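Local coordinates for mannan endo-1,4-beta-mannosidase (Cryptopygus antarcticus, PDB 4OOU), which hydrolyses internal beta-1,4-mannosidic linkages in mannans, galactomannans and glucomannans, releasing mainly short manno-oligosaccharides, at residues 51-56 with 80-85; 280-285 with 312-317; 222-227 with 267-272; 97-102 with 149-154. All blocks are in the same frame, centred on the assembly; numbering follows the deposited sequence.

Interaction 1: 51-56 with 80-85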
loop_
_atom_site.group_PDB
_atom_site.type_symbol
_atom_site.label_atom_id
_atom_site.label_comp_id
_atom_site.label_asym_id
_atom_site.label_seq_id
_atom_site.Cartn_x
_atom_site.Cartn_y
_atom_site.Cartn_z
ATOM N N SER A 51 -3.635 6.048 -15.467
ATOM C CA SER A 51 -4.463 5.536 -16.586
ATOM C C SER A 51 -4.300 4.027 -16.983
ATOM O O SER A 51 -4.510 3.658 -18.143
ATOM C CB SER A 51 -4.293 6.418 -17.824
ATOM O OG SER A 51 -2.968 6.432 -18.283
ATOM N N ASP A 52 -3.988 3.165 -16.018
ATOM C CA ASP A 52 -3.778 1.757 -16.285
ATOM C C ASP A 52 -5.093 1.046 -16.402
ATOM O O ASP A 52 -5.242 0.164 -17.232
ATOM C CB ASP A 52 -3.012 1.089 -15.156
ATOM C CG ASP A 52 -1.516 1.299 -15.246
ATOM O OD1 ASP A 52 -0.986 1.469 -16.362
ATOM O OD2 ASP A 52 -0.880 1.273 -14.167
ATOM N N PHE A 53 -6.017 1.407 -15.519
ATOM C CA PHE A 53 -7.364 0.893 -15.513
ATOM C C PHE A 53 -8.424 2.002 -15.702
ATOM O O PHE A 53 -8.242 3.150 -15.233
ATOM C CB PHE A 53 -7.612 0.259 -14.170
ATOM C CG PHE A 53 -6.498 -0.611 -13.691
ATOM C CD1 PHE A 53 -6.474 -1.964 -14.007
ATOM C CD2 PHE A 53 -5.491 -0.079 -12.888
ATOM C CE1 PHE A 53 -5.453 -2.761 -13.545
ATOM C CE2 PHE A 53 -4.463 -0.872 -12.416
ATOM C CZ PHE A 53 -4.446 -2.220 -12.742
ATOM N N GLY A 54 -9.541 1.638 -16.345
ATOM C CA GLY A 54 -10.627 2.575 -16.653
ATOM C C GLY A 54 -10.519 3.116 -18.068
ATOM O O GLY A 54 -9.415 3.078 -18.664
ATOM N N ASN A 55 -11.647 3.618 -18.603
ATOM C CA ASN A 55 -11.700 4.298 -19.924
ATOM C C ASN A 55 -10.979 3.494 -20.994
ATOM O O ASN A 55 -10.168 4.008 -21.767
ATOM C CB ASN A 55 -11.140 5.725 -19.846
ATOM C CG ASN A 55 -12.021 6.664 -19.017
ATOM O OD1 ASN A 55 -13.177 6.354 -18.711
ATOM N ND2 ASN A 55 -11.481 7.834 -18.670
ATOM N N GLY A 56 -11.267 2.198 -20.988
ATOM C CA GLY A 56 -10.686 1.251 -21.901
ATOM C C GLY A 56 -9.192 1.304 -22.038
ATOM O O GLY A 56 -8.680 0.918 -23.082
ATOM N N ALA A 80 2.708 -7.903 -5.842
ATOM C CA ALA A 80 2.887 -6.666 -6.586
ATOM C C ALA A 80 1.973 -5.576 -6.021
ATOM O O ALA A 80 0.779 -5.798 -5.830
ATOM C CB ALA A 80 2.585 -6.888 -8.056
ATOM N N ARG A 81 2.545 -4.407 -5.737
ATOM C CA ARG A 81 1.776 -3.231 -5.314
ATOM C C ARG A 81 1.570 -2.359 -6.570
ATOM O O ARG A 81 2.530 -2.036 -7.314
ATOM C CB ARG A 81 2.546 -2.481 -4.247
ATOM C CG ARG A 81 1.856 -1.320 -3.549
ATOM C CD ARG A 81 2.834 -0.703 -2.570
ATOM N NE ARG A 81 2.305 0.436 -1.849
ATOM C CZ ARG A 81 2.753 1.688 -1.925
ATOM N NH1 ARG A 81 3.764 2.023 -2.738
ATOM N NH2 ARG A 81 2.196 2.617 -1.159
ATOM N N VAL A 82 0.306 -2.008 -6.819
ATOM C CA VAL A 82 -0.041 -1.345 -8.055
ATOM C C VAL A 82 -1.130 -0.322 -7.816
ATOM O O VAL A 82 -2.061 -0.569 -7.075
ATOM C CB VAL A 82 -0.455 -2.374 -9.122
ATOM C CG1 VAL A 82 -1.487 -3.328 -8.579
ATOM C CG2 VAL A 82 -0.957 -1.683 -10.395
ATOM N N TRP A 83 -0.969 0.837 -8.455
ATOM C CA TRP A 83 -1.716 2.045 -8.151
ATOM C C TRP A 83 -2.950 2.166 -9.053
ATOM O O TRP A 83 -2.894 1.808 -10.231
ATOM C CB TRP A 83 -0.789 3.249 -8.331
ATOM C CG TRP A 83 0.289 3.414 -7.279
ATOM C CD1 TRP A 83 0.870 2.443 -6.510
ATOM C CD2 TRP A 83 0.920 4.632 -6.905
ATOM N NE1 TRP A 83 1.792 2.992 -5.669
ATOM C CE2 TRP A 83 1.846 4.333 -5.898
ATOM C CE3 TRP A 83 0.779 5.953 -7.319
ATOM C CZ2 TRP A 83 2.613 5.299 -5.297
ATOM C CZ3 TRP A 83 1.538 6.915 -6.723
ATOM C CH2 TRP A 83 2.445 6.591 -5.726
ATOM N N VAL A 84 -4.056 2.675 -8.495
ATOM C CA VAL A 84 -5.351 2.746 -9.203
ATOM C C VAL A 84 -5.884 4.169 -9.498
ATOM O O VAL A 84 -5.707 4.673 -10.617
ATOM C CB VAL A 84 -6.447 1.889 -8.510
ATOM C CG1 VAL A 84 -7.645 1.713 -9.453
ATOM C CG2 VAL A 84 -5.888 0.527 -8.124
ATOM N N HIS A 85 -6.576 4.814 -8.566
ATOM C CA HIS A 85 -7.079 6.148 -8.895
ATOM C C HIS A 85 -5.915 7.142 -9.125
ATOM O O HIS A 85 -5.921 7.904 -10.111
ATOM C CB HIS A 85 -8.017 6.692 -7.826
ATOM C CG HIS A 85 -9.106 5.752 -7.457
ATOM N ND1 HIS A 85 -9.665 4.877 -8.361
ATOM C CD2 HIS A 85 -9.743 5.547 -6.283
ATOM C CE1 HIS A 85 -10.580 4.144 -7.749
ATOM N NE2 HIS A 85 -10.656 4.543 -6.492
HETATM O O HOH W 1 -4.847 3.591 -13.186
HETATM O O HOH W 2 -1.712 3.298 -12.615
HETATM O O HOH W 3 -7.731 4.511 -12.820
#
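Phe-53 carries the direct contact with Val-82, Trp-83 and Val-84, and its side chain is the one to follow. CB leaves the backbone toward the strand that holds Val-82, and with chi1 at -45° CG stands beside the backbone N, anti to the carbonyl carbon. On the near side of the ring CD2 comes within 4.4 Å of Val-84 CG1. One atom further out, CE2 is the busiest: it meets Trp-83 O at 3.8 Å and Val-82 CG2 at 4.1 Å, both at the ring edge and close to its plane. The ring also packs on Leu-109, Leu-113 and Leu-116 of helix 109-122.

Around this hydrophobic patch the two segments are joined through water. Water 1 accepts from Asp-52 N at 3.0 Å and donates to Val-84 O at 2.9 Å. Water 2 links the Asp-52 carboxylate, at OD2, to the Trp-83 carbonyl, and water 3 lies between Phe-53 O and Val-84 O. The carboxylate of Asp-52 is fixed chiefly by its own loop, through the backbone N of Ser-48 and Arg-47.

In this TIM barrel, residues 51-56 belong to the loop between strand 35-43 and helix 58-74, while Trp-83, a substrate-binding residue, turns its indole away from that loop. The chemistry is therefore divided: an aromatic edge fills the apolar part, and bridging water serves carbonyls that the loop does not bond directly.

Interaction 2: 280-285 with 312-317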
loop_
_atom_site.group_PDB
_atom_site.type_symbol
_atom_site.label_atom_id
_atom_site.label_comp_id
_atom_site.label_asym_id
_atom_site.label_seq_id
_atom_site.Cartn_x
_atom_site.Cartn_y
_atom_site.Cartn_z
ATOM N N HIS A 280 7.849 3.054 4.179
ATOM C CA HIS A 280 8.701 3.100 2.990
ATOM C C HIS A 280 10.048 3.608 3.417
ATOM O O HIS A 280 10.093 4.346 4.340
ATOM C CB HIS A 280 8.159 4.098 1.984
ATOM C CG HIS A 280 6.797 3.773 1.488
ATOM N ND1 HIS A 280 6.032 4.678 0.795
ATOM C CD2 HIS A 280 6.059 2.650 1.591
ATOM C CE1 HIS A 280 4.887 4.116 0.464
ATOM N NE2 HIS A 280 4.876 2.887 0.945
ATOM N N THR A 281 11.143 3.272 2.735
ATOM C CA THR A 281 12.441 3.717 3.228
ATOM C C THR A 281 13.503 3.910 2.143
ATOM O O THR A 281 13.725 3.045 1.288
ATOM C CB THR A 281 12.938 2.799 4.376
ATOM O OG1 THR A 281 13.984 3.455 5.114
ATOM C CG2 THR A 281 13.393 1.469 3.840
ATOM N N TYR A 282 14.145 5.073 2.215
ATOM C CA TYR A 282 15.140 5.506 1.272
ATOM C C TYR A 282 16.272 6.291 2.002
ATOM O O TYR A 282 16.019 7.164 2.845
ATOM C CB TYR A 282 14.465 6.405 0.212
ATOM C CG TYR A 282 13.345 5.764 -0.605
ATOM C CD1 TYR A 282 13.616 5.024 -1.739
ATOM C CD2 TYR A 282 12.019 5.938 -0.261
ATOM C CE1 TYR A 282 12.602 4.447 -2.487
ATOM C CE2 TYR A 282 10.993 5.357 -1.009
ATOM C CZ TYR A 282 11.296 4.606 -2.119
ATOM O OH TYR A 282 10.284 4.030 -2.861
ATOM N N SER A 283 17.522 5.995 1.669
ATOM C CA SER A 283 18.653 6.760 2.189
ATOM C C SER A 283 18.719 8.173 1.595
ATOM O O SER A 283 18.122 8.451 0.557
ATOM C CB SER A 283 19.960 6.009 1.894
ATOM O OG SER A 283 20.205 5.832 0.510
ATOM N N HIS A 284 19.437 9.068 2.270
ATOM C CA HIS A 284 19.742 10.403 1.732
ATOM C C HIS A 284 21.248 10.594 1.701
ATOM O O HIS A 284 21.932 10.479 2.730
ATOM C CB HIS A 284 19.023 11.486 2.541
ATOM C CG HIS A 284 17.535 11.396 2.408
ATOM N ND1 HIS A 284 16.748 10.688 3.296
ATOM C CD2 HIS A 284 16.700 11.832 1.432
ATOM C CE1 HIS A 284 15.488 10.729 2.897
ATOM N NE2 HIS A 284 15.433 11.411 1.765
ATOM N N SER A 285 21.771 10.829 0.501
ATOM C CA SER A 285 23.215 10.908 0.287
ATOM C C SER A 285 23.905 9.640 0.836
ATOM O O SER A 285 24.871 9.730 1.600
ATOM C CB SER A 285 23.803 12.178 0.947
ATOM O OG SER A 285 23.182 13.376 0.465
ATOM N N GLU A 312 7.930 0.152 0.227
ATOM C CA GLU A 312 8.854 0.501 -0.844
ATOM C C GLU A 312 10.278 0.620 -0.327
ATOM O O GLU A 312 10.515 1.019 0.815
ATOM C CB GLU A 312 8.521 1.848 -1.442
ATOM C CG GLU A 312 7.089 2.113 -1.879
ATOM C CD GLU A 312 6.914 3.569 -2.276
ATOM O OE1 GLU A 312 7.933 4.319 -2.296
ATOM O OE2 GLU A 312 5.763 3.977 -2.541
ATOM N N PHE A 313 11.231 0.276 -1.182
ATOM C CA PHE A 313 12.630 0.564 -0.935
ATOM C C PHE A 313 13.423 0.384 -2.235
ATOM O O PHE A 313 12.918 -0.200 -3.175
ATOM C CB PHE A 313 13.162 -0.347 0.177
ATOM C CG PHE A 313 13.439 -1.756 -0.266
ATOM C CD1 PHE A 313 12.437 -2.711 -0.252
ATOM C CD2 PHE A 313 14.714 -2.126 -0.685
ATOM C CE1 PHE A 313 12.690 -4.006 -0.652
ATOM C CE2 PHE A 313 14.979 -3.419 -1.075
ATOM C CZ PHE A 313 13.958 -4.355 -1.065
ATOM N N ALA A 314 14.658 0.848 -2.293
ATOM C CA ALA A 314 15.459 0.594 -3.484
ATOM C C ALA A 314 16.962 0.498 -3.225
ATOM O O ALA A 314 17.502 1.335 -2.505
ATOM C CB ALA A 314 15.186 1.674 -4.512
ATOM N N SER A 315 17.616 -0.513 -3.839
ATOM C CA SER A 315 19.095 -0.758 -3.743
ATOM C C SER A 315 19.868 0.507 -3.910
ATOM O O SER A 315 20.849 0.750 -3.236
ATOM C CB SER A 315 19.625 -1.654 -4.871
ATOM O OG SER A 315 18.711 -2.653 -5.245
ATOM N N VAL A 316 19.383 1.285 -4.854
ATOM C CA VAL A 316 20.069 2.397 -5.403
ATOM C C VAL A 316 19.864 3.678 -4.532
ATOM O O VAL A 316 20.540 4.698 -4.739
ATOM C CB VAL A 316 19.622 2.499 -6.883
ATOM C CG1 VAL A 316 18.270 3.191 -6.989
ATOM C CG2 VAL A 316 20.695 3.157 -7.748
ATOM N N CYS A 317 18.940 3.608 -3.562
ATOM C CA CYS A 317 18.915 4.516 -2.419
ATOM C C CYS A 317 18.910 3.720 -1.134
ATOM O O CYS A 317 17.907 3.611 -0.423
ATOM C CB CYS A 317 17.735 5.461 -2.515
ATOM S SG CYS A 317 17.910 6.361 -4.054
#
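His-280 lies against Glu-312, with the imidazole and carboxylate planes stacked 17° apart. Glu-312 CG sits 3.6 Å from the ring centroid, only 6° off the normal, in a CH-pi contact. Its CD is displaced toward the ring's rim. No hydrogen bond joins the two groups; ND1 of the histidine is instead bonded to Glu-181 and NE2 to Gln-278. Next along, Thr-281 N donates to Glu-312 O at 3.0 Å, while Thr-281 CG2 rests 4.1 Å from Phe-313 CB on the other side of the sheet.

These are the ends of adjacent parallel strands of the TIM barrel, 277-281 and 308-313. Glu-312, the nucleophile by similarity, stands at the C-terminal end of its strand, as in other family 5 glycosidases.

Beyond the strand, Tyr-282 binds substrate. Its CG lies beside the backbone N, anti to the carbonyl carbon, and the ring reaches on to bring OH to Glu-312 OE1. That hydrogen bond is modelled at 2.4 Å, a length too short to be taken literally. OE1 approaches at the ring edge, in its plane, with ring and carboxylate turned 70° apart. The phenol's CD1 is 4.2 Å from Cys-317 CB. Last comes Ser-283, whose N donates almost straight to Cys-317 O, from well above the carbonyl plane; its OG bonds to Ser-318 O, and Cys-317 is tied by disulfide to Cys-349.

Interaction 3: 222-227 with 267-272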
loop_
_atom_site.group_PDB
_atom_site.type_symbol
_atom_site.label_atom_id
_atom_site.label_comp_id
_atom_site.label_asym_id
_atom_site.label_seq_id
_atom_site.Cartn_x
_atom_site.Cartn_y
_atom_site.Cartn_z
ATOM N N ILE A 222 -9.181 8.561 5.798
ATOM C CA ILE A 222 -8.822 7.158 5.649
ATOM C C ILE A 222 -9.708 6.265 6.551
ATOM O O ILE A 222 -10.094 5.172 6.150
ATOM C CB ILE A 222 -7.261 6.834 5.523
ATOM C CG1 ILE A 222 -6.886 5.549 6.246
ATOM C CG2 ILE A 222 -6.277 7.971 5.888
ATOM C CD1 ILE A 222 -6.384 5.783 7.631
ATOM N N ASN A 223 -10.110 6.772 7.706
ATOM C CA ASN A 223 -11.067 6.063 8.572
ATOM C C ASN A 223 -12.371 5.735 7.840
ATOM O O ASN A 223 -12.762 4.559 7.749
ATOM C CB ASN A 223 -11.346 6.893 9.840
ATOM C CG ASN A 223 -12.317 6.219 10.806
ATOM O OD1 ASN A 223 -13.304 6.840 11.226
ATOM N ND2 ASN A 223 -12.031 4.953 11.179
ATOM N N TRP A 224 -13.002 6.760 7.269
ATOM C CA TRP A 224 -14.248 6.546 6.550
ATOM C C TRP A 224 -14.057 5.545 5.431
ATOM O O TRP A 224 -14.922 4.691 5.207
ATOM C CB TRP A 224 -14.798 7.834 5.954
ATOM C CG TRP A 224 -15.431 8.735 6.937
ATOM C CD1 TRP A 224 -15.007 8.980 8.193
ATOM C CD2 TRP A 224 -16.590 9.558 6.735
ATOM N NE1 TRP A 224 -15.815 9.895 8.797
ATOM C CE2 TRP A 224 -16.797 10.275 7.928
ATOM C CE3 TRP A 224 -17.472 9.761 5.658
ATOM C CZ2 TRP A 224 -17.858 11.188 8.095
ATOM C CZ3 TRP A 224 -18.541 10.669 5.824
ATOM C CH2 TRP A 224 -18.714 11.372 7.036
ATOM N N ILE A 225 -12.935 5.649 4.710
ATOM C CA ILE A 225 -12.740 4.791 3.556
ATOM C C ILE A 225 -12.545 3.320 3.933
ATOM O O ILE A 225 -13.176 2.439 3.336
ATOM C CB ILE A 225 -11.612 5.302 2.667
ATOM C CG1 ILE A 225 -12.026 6.628 2.025
ATOM C CG2 ILE A 225 -11.316 4.305 1.555
ATOM C CD1 ILE A 225 -10.869 7.366 1.374
ATOM N N SER A 226 -11.695 3.062 4.932
ATOM C CA SER A 226 -11.511 1.710 5.477
ATOM C C SER A 226 -12.834 1.155 5.986
ATOM O O SER A 226 -13.172 -0.026 5.781
ATOM C CB SER A 226 -10.530 1.743 6.637
ATOM O OG SER A 226 -10.341 0.464 7.200
ATOM N N SER A 227 -13.599 2.012 6.657
ATOM C CA SER A 227 -14.800 1.524 7.257
ATOM C C SER A 227 -15.640 0.884 6.175
ATOM O O SER A 227 -16.237 -0.162 6.410
ATOM C CB SER A 227 -15.592 2.606 7.982
ATOM O OG SER A 227 -16.818 2.021 8.435
ATOM N N GLY A 267 -12.778 9.893 12.702
ATOM C CA GLY A 267 -13.931 9.837 11.827
ATOM C C GLY A 267 -15.065 9.031 12.399
ATOM O O GLY A 267 -16.138 8.982 11.814
ATOM N N GLY A 268 -14.800 8.378 13.524
ATOM C CA GLY A 268 -15.848 7.863 14.361
ATOM C C GLY A 268 -16.388 6.587 13.820
ATOM O O GLY A 268 -17.430 6.144 14.259
ATOM N N LYS A 269 -15.685 5.999 12.859
ATOM C CA LYS A 269 -16.106 4.730 12.293
ATOM C C LYS A 269 -15.179 3.685 12.879
ATOM O O LYS A 269 -13.941 3.758 12.767
ATOM C CB LYS A 269 -16.176 4.759 10.761
ATOM C CG LYS A 269 -17.217 5.778 10.289
ATOM C CD LYS A 269 -18.060 5.327 9.099
ATOM C CE LYS A 269 -18.796 6.501 8.443
ATOM N NZ LYS A 269 -20.219 6.585 8.869
ATOM N N SER A 270 -15.819 2.745 13.569
ATOM C CA SER A 270 -15.151 1.965 14.574
ATOM C C SER A 270 -14.356 0.835 13.936
ATOM O O SER A 270 -13.356 0.397 14.489
ATOM C CB SER A 270 -16.177 1.449 15.603
ATOM O OG SER A 270 -16.793 0.275 15.142
ATOM N N ASN A 271 -14.816 0.364 12.782
ATOM C CA ASN A 271 -14.106 -0.650 11.996
ATOM C C ASN A 271 -13.339 -0.037 10.817
ATOM O O ASN A 271 -13.147 -0.677 9.802
ATOM C CB ASN A 271 -15.104 -1.692 11.475
ATOM C CG ASN A 271 -15.956 -1.163 10.355
ATOM O OD1 ASN A 271 -16.114 0.052 10.186
ATOM N ND2 ASN A 271 -16.468 -2.063 9.552
ATOM N N GLY A 272 -12.896 1.214 10.961
ATOM C CA GLY A 272 -12.201 1.903 9.893
ATOM C C GLY A 272 -10.750 1.893 10.252
ATOM O O GLY A 272 -10.158 2.967 10.522
#
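Asn-223 meets Lys-269 and Gly-272 in a polar contact between a helix and a turn, where helix 215-232 meets the loop linking helix 260-267 to strand 277-281. The asparagine uses both ends of its amide. OD1 accepts from Lys-269 N at 3.0 Å, in the carbonyl plane and on a lone pair. ND2 donates twice within its own amide plane, to Lys-269 O and to Gly-272 O, each at 2.8 Å, and these three bonds fix the rotation of the amide. CG is anti to the backbone N (chi1 -179°), which points it at the type I turn 269-272. An alanine here would probably leave Lys-269 N and Gly-272 O without these mates and the turn less firmly held on the helix.

One helical turn on, Ser-227 OG donates to Asn-271 OD1 at 2.7 Å. Lys-269 lays CE over the indole of Trp-224, 4.2 Å from the five-membered ring centroid. Gly-267 and Gly-272 run so close to the helix that a CB on either would clash with Asn-223. Asn-223 also packs on Leu-263 of helix 260-267, and Trp-224 reaches Glu-149 and Asn-153 of helix 149-167.

Interaction 4: 97-102 with 149-154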
loop_
_atom_site.group_PDB
_atom_site.type_symbol
_atom_site.label_atom_id
_atom_site.label_comp_id
_atom_site.label_asym_id
_atom_site.label_seq_id
_atom_site.Cartn_x
_atom_site.Cartn_y
_atom_site.Cartn_z
ATOM N N HIS A 97 -20.045 19.274 -10.341
ATOM C CA HIS A 97 -20.113 19.770 -8.947
ATOM C C HIS A 97 -19.071 19.104 -8.015
ATOM O O HIS A 97 -18.993 19.444 -6.830
ATOM C CB HIS A 97 -21.502 19.574 -8.322
ATOM C CG HIS A 97 -22.651 19.869 -9.239
ATOM N ND1 HIS A 97 -22.861 21.109 -9.806
ATOM C CD2 HIS A 97 -23.674 19.083 -9.662
ATOM C CE1 HIS A 97 -23.951 21.070 -10.554
ATOM N NE2 HIS A 97 -24.458 19.849 -10.491
ATOM N N GLY A 98 -18.297 18.149 -8.533
ATOM C CA GLY A 98 -17.286 17.456 -7.736
ATOM C C GLY A 98 -17.804 16.290 -6.900
ATOM O O GLY A 98 -17.299 16.028 -5.812
ATOM N N PHE A 99 -18.806 15.591 -7.425
ATOM C CA PHE A 99 -19.375 14.419 -6.795
ATOM C C PHE A 99 -19.040 13.258 -7.704
ATOM O O PHE A 99 -18.997 13.413 -8.927
ATOM C CB PHE A 99 -20.898 14.557 -6.631
ATOM C CG PHE A 99 -21.315 15.448 -5.488
ATOM C CD1 PHE A 99 -21.216 16.831 -5.592
ATOM C CD2 PHE A 99 -21.779 14.907 -4.296
ATOM C CE1 PHE A 99 -21.567 17.654 -4.526
ATOM C CE2 PHE A 99 -22.137 15.721 -3.224
ATOM C CZ PHE A 99 -22.041 17.097 -3.342
ATOM N N VAL A 100 -18.776 12.095 -7.115
ATOM C CA VAL A 100 -18.399 10.921 -7.915
ATOM C C VAL A 100 -19.652 10.324 -8.523
ATOM O O VAL A 100 -20.607 10.035 -7.809
ATOM C CB VAL A 100 -17.600 9.870 -7.089
ATOM C CG1 VAL A 100 -17.656 8.485 -7.719
ATOM C CG2 VAL A 100 -16.144 10.309 -6.963
ATOM N N THR A 101 -19.652 10.170 -9.839
ATOM C CA THR A 101 -20.781 9.520 -10.543
ATOM C C THR A 101 -20.553 8.042 -10.650
ATOM O O THR A 101 -21.500 7.263 -10.641
ATOM C CB THR A 101 -20.993 10.040 -11.990
ATOM O OG1 THR A 101 -19.861 9.724 -12.823
ATOM C CG2 THR A 101 -21.207 11.522 -12.001
ATOM N N SER A 102 -19.289 7.665 -10.802
ATOM C CA SER A 102 -18.939 6.281 -11.056
ATOM C C SER A 102 -17.434 5.999 -11.028
ATOM O O SER A 102 -16.567 6.816 -10.650
ATOM C CB SER A 102 -19.538 5.844 -12.397
ATOM O OG SER A 102 -19.379 6.853 -13.358
ATOM N N GLU A 149 -17.869 15.812 3.531
ATOM C CA GLU A 149 -18.475 14.552 3.930
ATOM C C GLU A 149 -19.420 13.974 2.878
ATOM O O GLU A 149 -19.477 12.761 2.726
ATOM C CB GLU A 149 -19.227 14.698 5.256
ATOM C CG GLU A 149 -18.376 15.171 6.429
ATOM C CD GLU A 149 -18.997 14.896 7.790
ATOM O OE1 GLU A 149 -20.162 14.405 7.874
ATOM O OE2 GLU A 149 -18.294 15.175 8.794
ATOM N N SER A 150 -20.168 14.811 2.156
ATOM C CA SER A 150 -21.136 14.291 1.142
ATOM C C SER A 150 -20.431 13.791 -0.113
ATOM O O SER A 150 -20.834 12.776 -0.704
ATOM C CB SER A 150 -22.218 15.329 0.766
ATOM O OG SER A 150 -21.657 16.521 0.228
ATOM N N LYS A 151 -19.376 14.506 -0.506
ATOM C CA LYS A 151 -18.636 14.167 -1.705
ATOM C C LYS A 151 -17.845 12.885 -1.497
ATOM O O LYS A 151 -17.655 12.106 -2.431
ATOM C CB LYS A 151 -17.715 15.327 -2.110
ATOM C CG LYS A 151 -18.423 16.585 -2.641
ATOM C CD LYS A 151 -17.442 17.720 -2.950
ATOM C CE LYS A 151 -18.137 18.958 -3.536
ATOM N NZ LYS A 151 -17.226 20.109 -3.807
ATOM N N LEU A 152 -17.389 12.652 -0.269
ATOM C CA LEU A 152 -16.683 11.398 0.068
ATOM C C LEU A 152 -17.593 10.203 -0.022
ATOM O O LEU A 152 -17.206 9.150 -0.575
ATOM C CB LEU A 152 -16.092 11.453 1.479
ATOM C CG LEU A 152 -15.172 10.302 1.940
ATOM C CD1 LEU A 152 -14.224 9.791 0.867
ATOM C CD2 LEU A 152 -14.357 10.769 3.128
ATOM N N ASN A 153 -18.802 10.369 0.518
ATOM C CA ASN A 153 -19.804 9.339 0.394
ATOM C C ASN A 153 -20.181 9.063 -1.064
ATOM O O ASN A 153 -20.589 7.942 -1.386
ATOM C CB ASN A 153 -21.065 9.656 1.212
ATOM C CG ASN A 153 -20.865 9.434 2.707
ATOM O OD1 ASN A 153 -20.525 8.329 3.158
ATOM N ND2 ASN A 153 -21.089 10.491 3.488
ATOM N N SER A 154 -20.053 10.048 -1.949
ATOM C CA SER A 154 -20.364 9.766 -3.336
ATOM C C SER A 154 -19.289 8.837 -3.824
ATOM O O SER A 154 -19.582 7.862 -4.537
ATOM C CB SER A 154 -20.475 11.030 -4.198
ATOM O OG SER A 154 -19.345 11.843 -4.070
#
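The ring of Phe-99 takes Lys-151 on one face: CG of the lysine stands over the ring centre, 3.7 Å from the centroid and 11° off the normal, a clear CH-pi contact. The two side chains cross at about a right angle. At the far end of the ring, Ser-150 OG comes obliquely to CE2 and CZ, 3.6 Å from each; that hydroxyl is bonded to Asp-148. An alanine in place of Phe-99 would strip the ring from Lys-151 CG and Ser-150 OG, and would probably open a gap in which the lysine chain is freer to turn.

Lys-151 is extended beyond CG and passes the carbonyls of the loop, its CD 3.3 Å from Gly-98 O and its CE 3.4 Å from His-97 O. It binds substrate, as do its helix neighbours Glu-149 and Ser-150.

Residues 97-102 lead into the second strand of a small antiparallel pair, 93-94 with 100-102, where Thr-101 and Ser-102 both face Ala-93 in a classic beta bulge. This hairpin follows barrel strand 79-86 and rests on the first turns of helix 149-167.

The hydrogen bond that joins hairpin and helix directly is Val-100 N to Ser-154 OG, 3.1 Å long and nearly straight at 169°. Val-100 CB packs on the carbonyl of Ser-154, and Val-100 O takes a further bond from Asn-158.

Interactions 1 and 2 are buried and belong to the same barrel sheet; they meet directly where Arg-81 NH1 forms a 2.8 Å salt bridge with Glu-312 OE2. Interactions 3 and 4 are partly buried and lie outside the barrel sheet, interaction 3 between a helix and a turn, interaction 4 between a hairpin and helix 149-167; they touch where Ile-225 packs on Leu-152. The chemistry follows the place. Interaction 1 combines an apolar edge with bridging waters, and interaction 2 gathers the probable nucleophile and substrate-binding groups. In interaction 3 hydrogen bonds of a side-chain amide seat a turn on a helix, whereas interaction 4 relies on a ring over a lysine chain and one serine bond.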